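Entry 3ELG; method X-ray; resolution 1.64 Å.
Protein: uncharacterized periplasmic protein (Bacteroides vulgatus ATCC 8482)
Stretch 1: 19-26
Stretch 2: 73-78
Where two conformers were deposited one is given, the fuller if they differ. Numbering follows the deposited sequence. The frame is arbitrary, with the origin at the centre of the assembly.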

# COMPACT_ATOMS: atom_id res chain seq x y z
N GLU A 19 9.67 0.99 10.51
CA GLU A 19 10.13 2.37 10.30
C GLU A 19 9.13 3.13 9.42
O GLU A 19 8.78 4.30 9.68
CB GLU A 19 11.53 2.40 9.67
CG GLU A 19 12.65 1.91 10.59
CD GLU A 19 12.98 2.83 11.79
OE1 GLU A 19 12.42 3.95 11.91
OE2 GLU A 19 13.82 2.41 12.61
N MSE A 20 8.64 2.44 8.38
CA MSE A 20 7.70 3.02 7.45
C MSE A 20 6.44 3.46 8.19
O MSE A 20 5.93 4.57 7.99
CB MSE A 20 7.38 2.08 6.28
CG MSE A 20 6.43 2.63 5.19
SE MSE A 20 4.55 2.76 5.72
CE MSE A 20 3.81 1.96 4.11
N ILE A 21 5.96 2.60 9.09
CA ILE A 21 4.72 2.85 9.83
C ILE A 21 4.94 4.00 10.80
O ILE A 21 4.08 4.87 10.99
CB ILE A 21 4.25 1.62 10.58
CG1 ILE A 21 3.82 0.56 9.58
CG2 ILE A 21 3.09 1.97 11.49
CD1 ILE A 21 3.75 -0.86 10.11
N GLY A 22 6.10 3.99 11.43
CA GLY A 22 6.44 5.04 12.40
C GLY A 22 6.60 6.42 11.77
O GLY A 22 6.29 7.43 12.38
N LYS A 23 7.07 6.45 10.54
CA LYS A 23 7.36 7.69 9.84
C LYS A 23 6.09 8.28 9.25
O LYS A 23 5.82 9.48 9.38
CB LYS A 23 8.45 7.48 8.78
CG LYS A 23 8.77 8.71 7.96
CD LYS A 23 9.97 8.47 7.06
CE LYS A 23 10.36 9.72 6.29
NZ LYS A 23 11.51 9.47 5.34
N HIS A 24 5.31 7.42 8.61
CA HIS A 24 4.25 7.87 7.74
C HIS A 24 2.83 7.76 8.29
O HIS A 24 1.90 8.37 7.72
CB HIS A 24 4.32 7.17 6.42
CG HIS A 24 5.54 7.51 5.64
ND1 HIS A 24 5.74 8.76 5.09
CD2 HIS A 24 6.66 6.79 5.37
CE1 HIS A 24 6.93 8.79 4.52
NE2 HIS A 24 7.49 7.61 4.65
N PHE A 25 2.69 6.98 9.37
CA PHE A 25 1.41 6.68 10.04
C PHE A 25 1.51 6.84 11.55
O PHE A 25 1.00 6.04 12.35
CB PHE A 25 0.89 5.28 9.61
CG PHE A 25 0.63 5.19 8.13
CD1 PHE A 25 -0.52 5.70 7.59
CD2 PHE A 25 1.59 4.69 7.28
CE1 PHE A 25 -0.74 5.68 6.26
CE2 PHE A 25 1.40 4.69 5.90
CZ PHE A 25 0.23 5.16 5.38
N SER A 26 2.18 7.92 11.96
CA SER A 26 2.40 8.16 13.38
C SER A 26 1.12 8.55 14.10
O SER A 26 1.10 8.61 15.32
CB SER A 26 3.44 9.26 13.60
OG SER A 26 3.03 10.46 12.97
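Stretch 2 73-78: VPSTFI

How does the backbone of stretch 2 run where it meets the end of the helix? Val 73 and Pro 74 are extended, and the chain then tightens into a short 3-10 segment, Ser 75 to Phe 77, with Phe 77 N hydrogen-bonded to Pro 74 O at 3.1 Å and Ile 78 N to Ser 75 O at 3.1 Å. This turn lies against the last part of a helix that began earlier in the chain; Phe 25 is the first residue to leave helical phi/psi, although its N still bonds to Ile 21 O at 3.0 Å. The backbones keep their distance, His 24 CA and Pro 74 CA being the nearest such pair at 7.6 Å, so side chains fill the space between them. No hydrogen bond crosses the gap.

Why does Phe 77 hold the centre of the contact? Its CA-to-CB bond points toward stretch 1, and with chi1 at -70° (m) and chi2 at -61° the ring reaches in among Met 20, His 24 and Phe 25. More of its surface is covered by the other stretch than that of any other residue here. Its edge is turned toward the face of His 24, with centroids 4.8 Å apart, planes at 60° and Phe 77 CZ 3.6 Å from His 24 CG. An edge-to-face arrangement of this kind sets ring hydrogens against a pi cloud.

What does the conformation of His 24 achieve? Its CA-to-CB bond also points toward the other stretch, and chi1 of -66° (m) with chi2 of -69° lays one ring face over Phe 77 CZ. The same ring comes close to Thr 76, whose side chain, at chi1 -170° (t), brings CG2 to 3.6 Å from His 24 CE1. That is a van der Waals approach by a methyl group.

How do Met 20 and Phe 25 reach the contact when their CA-to-CB bonds point sideways? In each the end of the side chain comes nearer. Met 20, a selenomethionine, is t at chi1 and m at chi2, and with chi3 at -134°, between wells, its CE comes to 3.9 Å from Phe 77 CZ; its SE lies 5.2 Å from the centroid of the Phe 77 ring in an oblique approach. Phe 25, m at chi1, extends its ring so that CE2 is 4.1 Å from Phe 77 CE2 and CZ is 4.1 Å from Pro 74 CD. The C-gamma exo ring of Pro 74 thus meets an apolar neighbour, just before the turn that delivers Phe 77.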

# COMPACT_ATOMS: atom_id res chain seq x y z
N VAL A 73 -4.01 8.58 0.26
CA VAL A 73 -2.67 8.06 0.41
C VAL A 73 -1.67 9.21 0.61
O VAL A 73 -1.68 10.20 -0.13
CB VAL A 73 -2.28 7.24 -0.85
CG1 VAL A 73 -0.80 6.78 -0.82
CG2 VAL A 73 -3.25 6.05 -1.03
N PRO A 74 -0.78 9.10 1.61
CA PRO A 74 0.24 10.15 1.64
C PRO A 74 0.99 10.31 0.31
O PRO A 74 1.42 9.34 -0.31
CB PRO A 74 1.16 9.69 2.78
CG PRO A 74 0.31 8.90 3.66
CD PRO A 74 -0.63 8.15 2.72
N SER A 75 1.14 11.56 -0.11
CA SER A 75 1.60 11.85 -1.47
C SER A 75 3.02 11.34 -1.75
O SER A 75 3.39 11.10 -2.90
CB SER A 75 1.50 13.36 -1.75
OG SER A 75 2.42 14.03 -0.93
N THR A 76 3.79 11.13 -0.71
CA THR A 76 5.18 10.69 -0.88
C THR A 76 5.29 9.33 -1.59
O THR A 76 6.30 8.98 -2.18
CB THR A 76 5.92 10.66 0.49
OG1 THR A 76 7.31 10.45 0.27
CG2 THR A 76 5.35 9.57 1.37
N PHE A 77 4.21 8.58 -1.50
CA PHE A 77 4.17 7.21 -2.00
C PHE A 77 3.84 7.13 -3.51
O PHE A 77 4.01 6.09 -4.18
CB PHE A 77 3.14 6.40 -1.22
CG PHE A 77 3.55 6.12 0.25
CD1 PHE A 77 4.69 5.39 0.53
CD2 PHE A 77 2.77 6.59 1.28
CE1 PHE A 77 5.05 5.16 1.85
CE2 PHE A 77 3.12 6.32 2.60
CZ PHE A 77 4.26 5.61 2.88
N ILE A 78 3.35 8.25 -4.02
CA ILE A 78 2.88 8.34 -5.42
C ILE A 78 4.02 8.88 -6.26
O ILE A 78 4.53 10.02 -6.03
CB ILE A 78 1.59 9.20 -5.55
CG1 ILE A 78 0.50 8.65 -4.64
CG2 ILE A 78 1.13 9.18 -7.00
CD1 ILE A 78 -0.75 9.45 -4.67